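Local coordinates for protein endo-1,4-beta-xylanase (Pseudoalteromonas haloplanktis, PDB 1H12) that hydrolyses internal beta-1,4 linkages of xylan, as a cold-adapted glycoside hydrolase of family 8, at residues A87-K92 with G395-Y400; A152-S157 with D210-N215; P201-P206 with E279-R284; S246-L251 with Y329-A334. All blocks are in the same frame, centred on the assembly; numbering follows the deposited sequence.

Interaction 1 of 4, residues A87-K92 with G395-Y400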
loop_
_atom_site.group_PDB
_atom_site.type_symbol
_atom_site.label_atom_id
_atom_site.label_comp_id
_atom_site.label_asym_id
_atom_site.label_seq_id
_atom_site.Cartn_x
_atom_site.Cartn_y
_atom_site.Cartn_z
ATOM N N ALA A 87 10.096 -1.360 -7.716
ATOM C CA ALA A 87 11.288 -1.825 -8.426
ATOM C C ALA A 87 11.043 -3.143 -9.149
ATOM O O ALA A 87 11.428 -3.310 -10.298
ATOM C CB ALA A 87 12.452 -1.915 -7.419
ATOM N N VAL A 88 10.417 -4.135 -8.479
ATOM C CA VAL A 88 10.241 -5.428 -9.144
ATOM C C VAL A 88 9.308 -5.288 -10.334
ATOM O O VAL A 88 9.508 -5.954 -11.355
ATOM C CB VAL A 88 9.850 -6.551 -8.184
ATOM C CG1 VAL A 88 8.452 -6.429 -7.616
ATOM C CG2 VAL A 88 10.022 -7.909 -8.847
ATOM N N MET A 89 8.298 -4.435 -10.260
ATOM C CA MET A 89 7.384 -4.279 -11.384
ATOM C C MET A 89 8.075 -3.717 -12.624
ATOM O O MET A 89 7.644 -4.000 -13.751
ATOM C CB MET A 89 6.198 -3.399 -11.016
ATOM C CG MET A 89 5.273 -3.999 -9.941
ATOM S SD MET A 89 4.704 -5.658 -10.375
ATOM C CE MET A 89 4.127 -6.153 -8.780
ATOM N N LEU A 90 9.107 -2.905 -12.437
ATOM C CA LEU A 90 9.842 -2.303 -13.557
ATOM C C LEU A 90 11.159 -2.988 -13.839
ATOM O O LEU A 90 11.932 -2.514 -14.683
ATOM C CB LEU A 90 9.992 -0.810 -13.328
ATOM C CG LEU A 90 8.686 -0.015 -13.332
ATOM C CD1 LEU A 90 8.953 1.425 -13.082
ATOM C CD2 LEU A 90 7.878 -0.175 -14.611
ATOM N N ASN A 91 11.392 -4.120 -13.244
ATOM C CA ASN A 91 12.606 -4.926 -13.527
ATOM C C ASN A 91 13.879 -4.207 -13.064
ATOM O O ASN A 91 14.913 -4.291 -13.706
ATOM C CB ASN A 91 12.708 -5.358 -14.990
ATOM C CG ASN A 91 13.032 -6.832 -15.150
ATOM O OD1 ASN A 91 12.872 -7.631 -14.234
ATOM N ND2 ASN A 91 13.487 -7.184 -16.369
ATOM N N LYS A 92 13.793 -3.516 -11.919
ATOM C CA LYS A 92 14.883 -2.699 -11.384
ATOM C C LYS A 92 15.580 -3.435 -10.235
ATOM O O LYS A 92 15.340 -3.183 -9.052
ATOM C CB LYS A 92 14.357 -1.344 -10.947
ATOM C CG LYS A 92 13.635 -0.583 -12.047
ATOM C CD LYS A 92 14.584 -0.083 -13.113
ATOM C CE LYS A 92 13.882 0.753 -14.129
ATOM N NZ LYS A 92 14.865 1.326 -15.071
ATOM N N GLY A 395 -0.942 -0.579 -16.516
ATOM C CA GLY A 395 -0.833 -1.983 -16.783
ATOM C C GLY A 395 0.496 -2.597 -16.350
ATOM O O GLY A 395 0.774 -3.711 -16.776
ATOM N N ASN A 396 1.246 -1.952 -15.473
ATOM C CA ASN A 396 2.518 -2.450 -15.067
ATOM C C ASN A 396 2.509 -3.157 -13.719
ATOM O O ASN A 396 3.559 -3.677 -13.309
ATOM C CB ASN A 396 3.575 -1.327 -15.032
ATOM C CG ASN A 396 4.094 -0.969 -16.393
ATOM O OD1 ASN A 396 3.819 0.163 -16.930
ATOM N ND2 ASN A 396 4.821 -1.847 -16.974
ATOM N N PHE A 397 1.398 -3.132 -12.985
ATOM C CA PHE A 397 1.316 -3.785 -11.684
ATOM C C PHE A 397 0.768 -5.203 -11.932
ATOM O O PHE A 397 -0.417 -5.377 -12.149
ATOM C CB PHE A 397 0.500 -2.990 -10.716
ATOM C CG PHE A 397 0.727 -3.396 -9.267
ATOM C CD1 PHE A 397 0.234 -4.558 -8.757
ATOM C CD2 PHE A 397 1.472 -2.599 -8.438
ATOM C CE1 PHE A 397 0.461 -4.903 -7.389
ATOM C CE2 PHE A 397 1.657 -2.906 -7.091
ATOM C CZ PHE A 397 1.181 -4.078 -6.604
ATOM N N LYS A 398 1.670 -6.171 -12.015
ATOM C CA LYS A 398 1.348 -7.534 -12.422
ATOM C C LYS A 398 1.781 -8.528 -11.375
ATOM O O LYS A 398 2.693 -8.273 -10.605
ATOM C CB LYS A 398 2.016 -7.872 -13.739
ATOM C CG LYS A 398 1.658 -6.975 -14.899
ATOM C CD LYS A 398 2.293 -7.478 -16.192
ATOM C CE LYS A 398 1.899 -6.640 -17.430
ATOM N NZ LYS A 398 2.606 -7.047 -18.608
ATOM N N PHE A 399 1.139 -9.706 -11.380
ATOM C CA PHE A 399 1.523 -10.809 -10.514
ATOM C C PHE A 399 2.356 -11.805 -11.310
ATOM O O PHE A 399 1.882 -12.348 -12.324
ATOM C CB PHE A 399 0.310 -11.531 -9.949
ATOM C CG PHE A 399 -0.486 -10.795 -8.919
ATOM C CD1 PHE A 399 -0.258 -9.469 -8.554
ATOM C CD2 PHE A 399 -1.521 -11.453 -8.280
ATOM C CE1 PHE A 399 -1.052 -8.863 -7.578
ATOM C CE2 PHE A 399 -2.342 -10.844 -7.339
ATOM C CZ PHE A 399 -2.085 -9.557 -6.966
ATOM N N TYR A 400 3.576 -12.035 -10.885
ATOM C CA TYR A 400 4.502 -12.975 -11.536
ATOM C C TYR A 400 4.606 -14.232 -10.676
ATOM O O TYR A 400 5.184 -14.235 -9.605
ATOM C CB TYR A 400 5.913 -12.322 -11.675
ATOM C CG TYR A 400 5.943 -11.124 -12.571
ATOM C CD1 TYR A 400 5.654 -9.845 -12.113
ATOM C CD2 TYR A 400 6.233 -11.259 -13.925
ATOM C CE1 TYR A 400 5.678 -8.761 -12.963
ATOM C CE2 TYR A 400 6.278 -10.181 -14.766
ATOM C CZ TYR A 400 5.977 -8.922 -14.301
ATOM O OH TYR A 400 5.991 -7.876 -15.172
HETATM O O HOH W 1 5.435 -5.409 -14.338
#
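Met-89 O, Asn-396 O and Tyr-400 OH share one water between the two segments. The water donates to Met-89 O at 2.7 Å and to Asn-396 O at 2.8 Å, and its oxygen accepts from Tyr-400 OH at 2.7 Å, lying in the plane of the tyrosine ring.

Beside it, Met-89 makes most of the remaining contacts. Its chain is bent at chi2 (-54°), which swings SD toward the 397-400 backbone. There Lys-398 N gives SD a weak hydrogen bond of 3.5 Å. CE stands over the centre of one face of the Phe-397 ring, 4.1 Å from the centroid, a CH-pi contact. SD meets the Tyr-400 ring at its edge, so the thioether makes Met-aromatic contacts with two rings.

The helix holding Met-89 ends in a Schellman motif with Asn-91 as its C-prime residue. Asn-396 OD1 is hydrogen-bonded to Ser-394 and Gln-30, while Arg-159 makes a cation-pi contact with Tyr-400.

Lys-398 O is buried against Met-89 CE at 3.1 Å and finds no hydrogen-bond donor in the model. The chemistry is therefore mixed: the water satisfies two backbone carbonyls, whereas the sulfur end relies on soft, weakly polar contacts.

Interaction 2 of 4, residues A152-S157 with D210-N215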
loop_
_atom_site.group_PDB
_atom_site.type_symbol
_atom_site.label_atom_id
_atom_site.label_comp_id
_atom_site.label_asym_id
_atom_site.label_seq_id
_atom_site.Cartn_x
_atom_site.Cartn_y
_atom_site.Cartn_z
ATOM N N ALA A 152 6.552 -8.512 -2.740
ATOM C CA ALA A 152 7.638 -8.108 -3.583
ATOM C C ALA A 152 8.694 -9.187 -3.749
ATOM O O ALA A 152 9.205 -9.419 -4.856
ATOM C CB ALA A 152 8.249 -6.819 -3.020
ATOM N N LEU A 153 9.030 -9.888 -2.665
ATOM C CA LEU A 153 10.016 -10.959 -2.683
ATOM C C LEU A 153 9.569 -12.149 -3.538
ATOM O O LEU A 153 10.375 -12.746 -4.272
ATOM C CB LEU A 153 10.362 -11.378 -1.265
ATOM C CG LEU A 153 11.192 -10.360 -0.482
ATOM C CD1 LEU A 153 11.073 -10.643 1.009
ATOM C CD2 LEU A 153 12.653 -10.357 -0.915
ATOM N N LEU A 154 8.285 -12.517 -3.454
ATOM C CA LEU A 154 7.798 -13.597 -4.294
ATOM C C LEU A 154 7.911 -13.245 -5.748
ATOM O O LEU A 154 8.273 -14.093 -6.589
ATOM C CB LEU A 154 6.344 -13.932 -3.955
ATOM C CG LEU A 154 6.103 -14.716 -2.666
ATOM C CD1 LEU A 154 4.620 -14.752 -2.389
ATOM C CD2 LEU A 154 6.698 -16.125 -2.739
ATOM N N ASN A 155 7.602 -11.996 -6.101
ATOM C CA ASN A 155 7.737 -11.547 -7.482
ATOM C C ASN A 155 9.197 -11.508 -7.937
ATOM O O ASN A 155 9.499 -11.863 -9.060
ATOM C CB ASN A 155 7.052 -10.205 -7.664
ATOM C CG ASN A 155 5.540 -10.317 -7.790
ATOM O OD1 ASN A 155 4.809 -10.040 -6.719
ATOM N ND2 ASN A 155 5.065 -10.672 -8.885
ATOM N N ALA A 156 10.098 -11.073 -7.040
ATOM C CA ALA A 156 11.536 -11.048 -7.369
ATOM C C ALA A 156 12.024 -12.461 -7.653
ATOM O O ALA A 156 12.762 -12.677 -8.639
ATOM C CB ALA A 156 12.276 -10.419 -6.216
ATOM N N SER A 157 11.638 -13.423 -6.830
ATOM C CA SER A 157 11.977 -14.810 -7.110
ATOM C C SER A 157 11.516 -15.216 -8.495
ATOM O O SER A 157 12.275 -15.845 -9.254
ATOM C CB SER A 157 11.285 -15.694 -6.069
ATOM O OG SER A 157 11.410 -17.071 -6.412
ATOM N N ASP A 210 -4.400 -14.258 -2.348
ATOM C CA ASP A 210 -4.559 -15.273 -3.374
ATOM C C ASP A 210 -3.260 -15.574 -4.082
ATOM O O ASP A 210 -2.974 -16.731 -4.391
ATOM C CB ASP A 210 -5.595 -14.778 -4.396
ATOM C CG ASP A 210 -7.012 -14.849 -3.903
ATOM O OD1 ASP A 210 -7.391 -15.970 -3.487
ATOM O OD2 ASP A 210 -7.743 -13.863 -3.923
ATOM N N TYR A 211 -2.440 -14.540 -4.337
ATOM C CA TYR A 211 -1.115 -14.746 -4.919
ATOM C C TYR A 211 -0.227 -15.547 -3.937
ATOM O O TYR A 211 0.466 -16.487 -4.355
ATOM C CB TYR A 211 -0.519 -13.353 -5.214
ATOM C CG TYR A 211 0.883 -13.362 -5.742
ATOM C CD1 TYR A 211 1.183 -13.752 -7.022
ATOM C CD2 TYR A 211 1.938 -12.948 -4.938
ATOM C CE1 TYR A 211 2.500 -13.760 -7.484
ATOM C CE2 TYR A 211 3.229 -12.886 -5.414
ATOM C CZ TYR A 211 3.527 -13.349 -6.666
ATOM O OH TYR A 211 4.851 -13.372 -7.056
ATOM N N PHE A 212 -0.260 -15.219 -2.656
ATOM C CA PHE A 212 0.519 -15.980 -1.694
ATOM C C PHE A 212 0.115 -17.467 -1.755
ATOM O O PHE A 212 0.965 -18.352 -1.777
ATOM C CB PHE A 212 0.307 -15.480 -0.293
ATOM C CG PHE A 212 0.734 -14.036 -0.003
ATOM C CD1 PHE A 212 1.600 -13.367 -0.801
ATOM C CD2 PHE A 212 0.292 -13.411 1.133
ATOM C CE1 PHE A 212 2.007 -12.076 -0.500
ATOM C CE2 PHE A 212 0.666 -12.125 1.447
ATOM C CZ PHE A 212 1.533 -11.444 0.625
ATOM N N ALA A 213 -1.180 -17.731 -1.776
ATOM C CA ALA A 213 -1.679 -19.109 -1.805
ATOM C C ALA A 213 -1.114 -19.899 -2.976
ATOM O O ALA A 213 -0.815 -21.078 -2.841
ATOM C CB ALA A 213 -3.207 -19.114 -1.873
ATOM N N ASN A 214 -0.989 -19.251 -4.128
ATOM C CA ASN A 214 -0.483 -19.900 -5.319
ATOM C C ASN A 214 1.030 -20.028 -5.377
ATOM O O ASN A 214 1.568 -20.608 -6.311
ATOM C CB ASN A 214 -0.985 -19.187 -6.556
ATOM C CG ASN A 214 -2.456 -19.383 -6.789
ATOM O OD1 ASN A 214 -3.079 -20.318 -6.205
ATOM N ND2 ASN A 214 -3.030 -18.533 -7.604
ATOM N N ASN A 215 1.724 -19.458 -4.396
ATOM C CA ASN A 215 3.184 -19.416 -4.381
ATOM C C ASN A 215 3.813 -20.079 -3.189
ATOM O O ASN A 215 5.030 -20.021 -3.042
ATOM C CB ASN A 215 3.669 -17.977 -4.586
ATOM C CG ASN A 215 3.540 -17.551 -6.016
ATOM O OD1 ASN A 215 4.493 -17.757 -6.795
ATOM N ND2 ASN A 215 2.390 -17.014 -6.431
#
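Leu-154 and Tyr-211 slide past each other in opposite directions where helix 143-160 meets helix 206-215, and this is the tight part of the contact. Leu-154 CB lies 3.6 Å from Tyr-211 CE2 and 3.5 Å from Tyr-211 OH. Tyr-211 CG is anti to the backbone N (chi1 176°), and the ring reaches helix 143-160 with its CE2 and OH. Its hydroxyl passes beside Asn-155, whose amide plane is nearly parallel to the phenol ring, and is hydrogen-bonded to Tyr-400 O.

Leu-154 CD1 reaches Phe-212 CD1 at 3.7 Å, the two side chains crossing at about a right angle. Packing is looser toward Asn-215, where Leu-154 CD2 comes within 4.0 Å of Asn-215 CB. Asn-215 closes back on its own helix: ND2 donates to Tyr-211 O at 2.9 Å, almost straight at 170°, and lies above one face of the Tyr-211 ring, toward the rim. The same amide also bonds Asn-401 and Asn-402. Asp-210 and Asn-214, which take no part in the contact, are partly exposed, whereas the touching residues are all buried.

The axes of the two short segments approach to 11.0 Å at 46°, a spacing that the long side chains bridge. Leu-154 also rests on Ala-172 of helix 168-182, and segment 152-157 packs against helices 77-89 and 93-107 through Ala-152.

Interaction 3 of 4, residues P201-P206 with E279-R284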
loop_
_atom_site.group_PDB
_atom_site.type_symbol
_atom_site.label_atom_id
_atom_site.label_comp_id
_atom_site.label_asym_id
_atom_site.label_seq_id
_atom_site.Cartn_x
_atom_site.Cartn_y
_atom_site.Cartn_z
ATOM N N PRO A 201 -8.213 -1.234 7.886
ATOM C CA PRO A 201 -8.704 -1.556 6.539
ATOM C C PRO A 201 -7.675 -1.430 5.462
ATOM O O PRO A 201 -7.675 -2.235 4.535
ATOM C CB PRO A 201 -9.939 -0.657 6.402
ATOM C CG PRO A 201 -10.486 -0.604 7.818
ATOM C CD PRO A 201 -9.228 -0.494 8.682
ATOM N N SER A 202 -6.833 -0.423 5.528
ATOM C CA SER A 202 -5.817 -0.205 4.483
ATOM C C SER A 202 -4.812 -1.341 4.341
ATOM O O SER A 202 -4.117 -1.408 3.342
ATOM C CB SER A 202 -5.041 1.097 4.736
ATOM O OG SER A 202 -4.058 0.947 5.728
ATOM N N TYR A 203 -4.728 -2.219 5.334
ATOM C CA TYR A 203 -3.827 -3.341 5.274
ATOM C C TYR A 203 -4.381 -4.518 4.481
ATOM O O TYR A 203 -3.686 -5.494 4.211
ATOM C CB TYR A 203 -3.466 -3.835 6.661
ATOM C CG TYR A 203 -2.718 -2.880 7.567
ATOM C CD1 TYR A 203 -2.369 -1.572 7.180
ATOM C CD2 TYR A 203 -2.327 -3.290 8.832
ATOM C CE1 TYR A 203 -1.670 -0.751 8.035
ATOM C CE2 TYR A 203 -1.642 -2.463 9.692
ATOM C CZ TYR A 203 -1.292 -1.189 9.293
ATOM O OH TYR A 203 -0.557 -0.380 10.145
ATOM N N HIS A 204 -5.675 -4.463 4.133
ATOM C CA HIS A 204 -6.378 -5.565 3.443
ATOM C C HIS A 204 -6.196 -5.451 1.939
ATOM O O HIS A 204 -6.776 -4.573 1.292
ATOM C CB HIS A 204 -7.837 -5.516 3.815
ATOM C CG HIS A 204 -8.083 -6.013 5.192
ATOM N ND1 HIS A 204 -8.523 -7.290 5.395
ATOM C CD2 HIS A 204 -7.851 -5.457 6.408
ATOM C CE1 HIS A 204 -8.574 -7.481 6.701
ATOM N NE2 HIS A 204 -8.169 -6.385 7.354
ATOM N N ILE A 205 -5.420 -6.402 1.379
ATOM C CA ILE A 205 -5.189 -6.449 -0.067
ATOM C C ILE A 205 -5.523 -7.861 -0.479
ATOM O O ILE A 205 -4.638 -8.729 -0.558
ATOM C CB ILE A 205 -3.788 -6.016 -0.447
ATOM C CG1 ILE A 205 -3.424 -4.711 0.275
ATOM C CG2 ILE A 205 -3.694 -5.888 -1.952
ATOM C CD1 ILE A 205 -2.057 -4.328 0.178
ATOM N N PRO A 206 -6.795 -8.172 -0.744
ATOM C CA PRO A 206 -7.186 -9.578 -0.843
ATOM C C PRO A 206 -6.434 -10.350 -1.934
ATOM O O PRO A 206 -6.027 -11.481 -1.715
ATOM C CB PRO A 206 -8.694 -9.524 -1.065
ATOM C CG PRO A 206 -9.101 -8.259 -0.357
ATOM C CD PRO A 206 -7.973 -7.275 -0.641
ATOM N N GLU A 279 -8.304 9.073 7.070
ATOM C CA GLU A 279 -7.037 9.780 7.141
ATOM C C GLU A 279 -6.037 9.096 6.213
ATOM O O GLU A 279 -6.403 8.421 5.253
ATOM C CB GLU A 279 -6.594 9.958 8.605
ATOM C CG GLU A 279 -6.584 8.702 9.429
ATOM C CD GLU A 279 -5.902 7.520 8.754
ATOM O OE1 GLU A 279 -4.679 7.287 8.939
ATOM O OE2 GLU A 279 -6.631 6.854 7.961
ATOM N N PHE A 280 -4.745 9.286 6.456
ATOM C CA PHE A 280 -3.722 8.850 5.540
ATOM C C PHE A 280 -3.752 7.358 5.236
ATOM O O PHE A 280 -3.636 6.991 4.079
ATOM C CB PHE A 280 -2.365 9.311 6.089
ATOM C CG PHE A 280 -2.448 10.809 6.528
ATOM C CD1 PHE A 280 -2.456 11.792 5.550
ATOM C CD2 PHE A 280 -2.747 11.201 7.875
ATOM C CE1 PHE A 280 -2.607 13.151 5.883
ATOM C CE2 PHE A 280 -2.897 12.553 8.168
ATOM C CZ PHE A 280 -2.827 13.494 7.177
ATOM N N ASP A 281 -3.888 6.503 6.246
ATOM C CA ASP A 281 -4.004 5.091 5.975
ATOM C C ASP A 281 -5.253 4.812 5.123
ATOM O O ASP A 281 -5.201 4.097 4.128
ATOM C CB ASP A 281 -4.073 4.246 7.243
ATOM C CG ASP A 281 -2.751 3.811 7.790
ATOM O OD1 ASP A 281 -1.684 4.243 7.220
ATOM O OD2 ASP A 281 -2.690 3.015 8.738
ATOM N N ALA A 282 -6.379 5.379 5.553
ATOM C CA ALA A 282 -7.648 5.111 4.902
ATOM C C ALA A 282 -7.654 5.460 3.450
ATOM O O ALA A 282 -8.401 4.856 2.670
ATOM C CB ALA A 282 -8.778 5.775 5.651
ATOM N N TRP A 283 -6.849 6.427 3.018
ATOM C CA TRP A 283 -6.729 6.763 1.612
ATOM C C TRP A 283 -6.536 5.516 0.752
ATOM O O TRP A 283 -6.999 5.467 -0.386
ATOM C CB TRP A 283 -5.540 7.651 1.287
ATOM C CG TRP A 283 -5.514 9.050 1.834
ATOM C CD1 TRP A 283 -6.459 9.718 2.572
ATOM C CD2 TRP A 283 -4.422 9.954 1.676
ATOM N NE1 TRP A 283 -6.002 10.970 2.860
ATOM C CE2 TRP A 283 -4.747 11.125 2.332
ATOM C CE3 TRP A 283 -3.187 9.871 1.020
ATOM C CZ2 TRP A 283 -3.867 12.186 2.365
ATOM C CZ3 TRP A 283 -2.338 10.903 1.041
ATOM C CH2 TRP A 283 -2.659 12.045 1.726
ATOM N N ARG A 284 -5.748 4.572 1.272
ATOM C CA ARG A 284 -5.342 3.435 0.466
ATOM C C ARG A 284 -6.428 2.387 0.301
ATOM O O ARG A 284 -6.268 1.503 -0.534
ATOM C CB ARG A 284 -4.080 2.765 1.095
ATOM C CG ARG A 284 -2.893 3.696 1.181
ATOM C CD ARG A 284 -1.599 2.975 1.485
ATOM N NE ARG A 284 -1.511 2.249 2.751
ATOM C CZ ARG A 284 -1.157 2.783 3.904
ATOM N NH1 ARG A 284 -1.049 4.075 4.044
ATOM N NH2 ARG A 284 -0.879 2.016 4.905
HETATM O O HOH W 2 -1.626 -0.668 2.550
HETATM O O HOH W 3 -0.127 2.021 9.207
#
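Ser-202 pushes its side chain between Asp-281 and Arg-284. Its CB lies 3.1 Å from Asp-281 O. OG lies between the backbone N and the carbonyl carbon (chi1 79°), which puts it over one face of the Arg-284 guanidinium, 3.6 Å from Asp-281 CB. OG is 3.5 Å from Arg-284 NH2, but the angle is poor for a hydrogen bond, and the hydroxyl bonds instead to Asp-200.

Two waters supply the polar links across the contact. One, in the guanidinium plane, accepts from Arg-284 NE and donates to Ser-202 O at 2.7 Å. The other accepts from Tyr-203 OH at 2.6 Å and donates to Asp-281 OD2 at 2.8 Å.

Behind this shell, Arg-284 makes a salt bridge to Asp-281 through NH1 and OD1, 3.2 Å apart, with weak hydrogen-bond geometry. Its NH2 adds salt bridges to Asp-144 and Glu-78, and NH1 bonds Tyr-381, so several partners fix the guanidinium's rotation. Glu-279 holds the turn carrying Asp-281: OE1 accepts from Asp-281 N and OE2 from Ala-282 N at 2.8 Å.

The contact joins the 3-10 turn 201-203, which precedes helix 206-215, to the start of helix 283-296. Tyr-203 leans on the beginning of helix 143-160, and Pro-201 touches His-239 of helix 219-243.

Interaction 4 of 4, residues S246-L251 with Y329-A334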
loop_
_atom_site.group_PDB
_atom_site.type_symbol
_atom_site.label_atom_id
_atom_site.label_comp_id
_atom_site.label_asym_id
_atom_site.label_seq_id
_atom_site.Cartn_x
_atom_site.Cartn_y
_atom_site.Cartn_z
ATOM N N SER A 246 -25.342 7.497 6.771
ATOM C CA SER A 246 -25.059 8.049 8.062
ATOM C C SER A 246 -24.579 7.004 9.013
ATOM O O SER A 246 -25.171 5.923 9.012
ATOM C CB SER A 246 -26.356 8.704 8.621
ATOM O OG SER A 246 -26.084 9.314 9.833
ATOM N N PRO A 247 -23.600 7.255 9.890
ATOM C CA PRO A 247 -22.907 8.540 10.064
ATOM C C PRO A 247 -21.563 8.678 9.411
ATOM O O PRO A 247 -20.973 9.767 9.498
ATOM C CB PRO A 247 -22.731 8.566 11.592
ATOM C CG PRO A 247 -22.400 7.118 11.922
ATOM C CD PRO A 247 -23.274 6.337 11.030
ATOM N N HIS A 248 -21.048 7.626 8.778
ATOM C CA HIS A 248 -19.689 7.680 8.224
ATOM C C HIS A 248 -19.626 8.184 6.788
ATOM O O HIS A 248 -18.549 8.535 6.292
ATOM C CB HIS A 248 -18.999 6.317 8.343
ATOM C CG HIS A 248 -18.853 5.864 9.753
ATOM N ND1 HIS A 248 -17.940 6.428 10.601
ATOM C CD2 HIS A 248 -19.523 4.915 10.466
ATOM C CE1 HIS A 248 -18.088 5.863 11.799
ATOM N NE2 HIS A 248 -19.036 4.934 11.740
ATOM N N TRP A 249 -20.759 8.242 6.101
ATOM C CA TRP A 249 -20.872 8.839 4.795
ATOM C C TRP A 249 -19.892 8.336 3.764
ATOM O O TRP A 249 -19.326 9.092 2.990
ATOM C CB TRP A 249 -20.940 10.385 4.906
ATOM C CG TRP A 249 -22.158 10.810 5.634
ATOM C CD1 TRP A 249 -22.250 11.313 6.917
ATOM C CD2 TRP A 249 -23.515 10.692 5.179
ATOM N NE1 TRP A 249 -23.574 11.574 7.245
ATOM C CE2 TRP A 249 -24.359 11.153 6.214
ATOM C CE3 TRP A 249 -24.087 10.209 4.000
ATOM C CZ2 TRP A 249 -25.745 11.198 6.084
ATOM C CZ3 TRP A 249 -25.497 10.263 3.877
ATOM C CH2 TRP A 249 -26.278 10.753 4.944
ATOM N N ASN A 250 -19.763 7.002 3.734
ATOM C CA ASN A 250 -19.230 6.276 2.578
ATOM C C ASN A 250 -17.733 6.288 2.436
ATOM O O ASN A 250 -17.221 5.774 1.469
ATOM C CB ASN A 250 -19.901 6.731 1.279
ATOM C CG ASN A 250 -21.431 6.736 1.450
ATOM O OD1 ASN A 250 -21.981 5.744 1.807
ATOM N ND2 ASN A 250 -22.045 7.831 1.242
ATOM N N LEU A 251 -16.995 6.803 3.410
ATOM C CA LEU A 251 -15.530 6.710 3.428
ATOM C C LEU A 251 -15.101 5.691 4.456
ATOM O O LEU A 251 -15.579 5.681 5.600
ATOM C CB LEU A 251 -14.864 8.070 3.714
ATOM C CG LEU A 251 -15.017 9.120 2.648
ATOM C CD1 LEU A 251 -14.329 10.403 3.083
ATOM C CD2 LEU A 251 -14.460 8.633 1.298
ATOM N N TYR A 329 -11.369 13.329 6.799
ATOM C CA TYR A 329 -12.816 13.473 7.133
ATOM C C TYR A 329 -13.119 12.624 8.338
ATOM O O TYR A 329 -12.528 11.569 8.540
ATOM C CB TYR A 329 -13.717 13.056 5.951
ATOM C CG TYR A 329 -13.679 14.069 4.829
ATOM C CD1 TYR A 329 -12.715 14.021 3.842
ATOM C CD2 TYR A 329 -14.597 15.080 4.794
ATOM C CE1 TYR A 329 -12.656 14.997 2.866
ATOM C CE2 TYR A 329 -14.526 16.093 3.830
ATOM C CZ TYR A 329 -13.545 16.053 2.884
ATOM O OH TYR A 329 -13.400 17.054 1.925
ATOM N N SER A 330 -14.126 13.037 9.126
ATOM C CA SER A 330 -14.634 12.236 10.226
ATOM C C SER A 330 -16.142 12.394 10.247
ATOM O O SER A 330 -16.647 13.520 10.259
ATOM C CB SER A 330 -14.069 12.724 11.562
ATOM O OG SER A 330 -14.506 11.898 12.602
ATOM N N TYR A 331 -16.872 11.301 10.166
ATOM C CA TYR A 331 -18.328 11.358 10.098
ATOM C C TYR A 331 -18.821 12.252 8.975
ATOM O O TYR A 331 -19.839 12.962 9.114
ATOM C CB TYR A 331 -18.921 11.767 11.425
ATOM C CG TYR A 331 -18.667 10.846 12.584
ATOM C CD1 TYR A 331 -19.090 9.540 12.587
ATOM C CD2 TYR A 331 -18.006 11.288 13.707
ATOM C CE1 TYR A 331 -18.945 8.741 13.723
ATOM C CE2 TYR A 331 -17.825 10.490 14.828
ATOM C CZ TYR A 331 -18.290 9.235 14.811
ATOM O OH TYR A 331 -18.201 8.411 15.925
ATOM N N GLY A 332 -18.090 12.250 7.850
ATOM C CA GLY A 332 -18.466 13.067 6.721
ATOM C C GLY A 332 -18.088 14.549 6.804
ATOM O O GLY A 332 -18.383 15.292 5.893
ATOM N N GLY A 333 -17.434 14.939 7.866
ATOM C CA GLY A 333 -17.035 16.321 8.101
ATOM C C GLY A 333 -15.571 16.574 7.900
ATOM O O GLY A 333 -14.734 15.827 8.422
ATOM N N ALA A 334 -15.230 17.610 7.152
ATOM C CA ALA A 334 -13.841 17.948 6.894
ATOM C C ALA A 334 -13.167 18.341 8.171
ATOM O O ALA A 334 -13.708 19.114 8.977
ATOM C CB ALA A 334 -13.801 19.098 5.925
HETATM O O HOH W 4 -16.043 8.424 9.901
#
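The His-248 and Tyr-331 rings lie side by side, pointing the same way, their planes 25° apart but slid so far that they barely overlap. The closest atoms are His-248 CE1 and Tyr-331 CE1 at 3.6 Å. Pro-247 CG lies over one face of the imidazole, and in the imidazole plane a water bonds ND1 at 2.8 Å while accepting from Tyr-331 N at 3.0 Å. Pro-247 O sits at the edge of the Tyr-331 ring, in its plane, and receives a CA-H...O contact from Tyr-331 CA at 3.1 Å.

Trp-249 CG is anti to the carbonyl carbon (chi1 -64°), with the indole beside the 330-333 turn; Ser-246 N lies over one face, and Tyr-331 O approaches its edge, 3.7 Å from Trp-249 CD1. The tryptophan CB meets Gly-332 CA at 4.1 Å. This glycine has positive phi in the type I' turn, and its bare CA lets the indole come close. Further in, Leu-251 CD1 packs on Tyr-329 CB at 4.0 Å.

The turn from His-248 to Leu-251 is also type I', so one tight turn meets another. Segment 246-251 follows helix 219-243 and packs on the 329-330/333-334 hairpin, whose first strand pairs with strand 277-278; Leu-251 and Trp-249 both touch Phe-312 of helix 300-318.

Interactions 1 and 2 form one continuous patch, their centres 12 Å apart: Tyr-400 and Tyr-211 join them, and Val-88 packs on helix 143-160 at Ala-156. Interaction 3 lies nearest the middle of the chain, its centre about 20 Å from that of interaction 2, yet helix 206-215 runs from one of its segments into the other contact. Interaction 4 lies on the opposite side of the chain's centre from interactions 1 and 2; its centre is 16 Å from that of interaction 3. The bound xylose, in a pocket formed by Gln-327, Gly-341, Glu-342, Tyr-378 and Asn-382, is about 13 Å from the Arg-284 side chain and about 12 Å from that of Tyr-329.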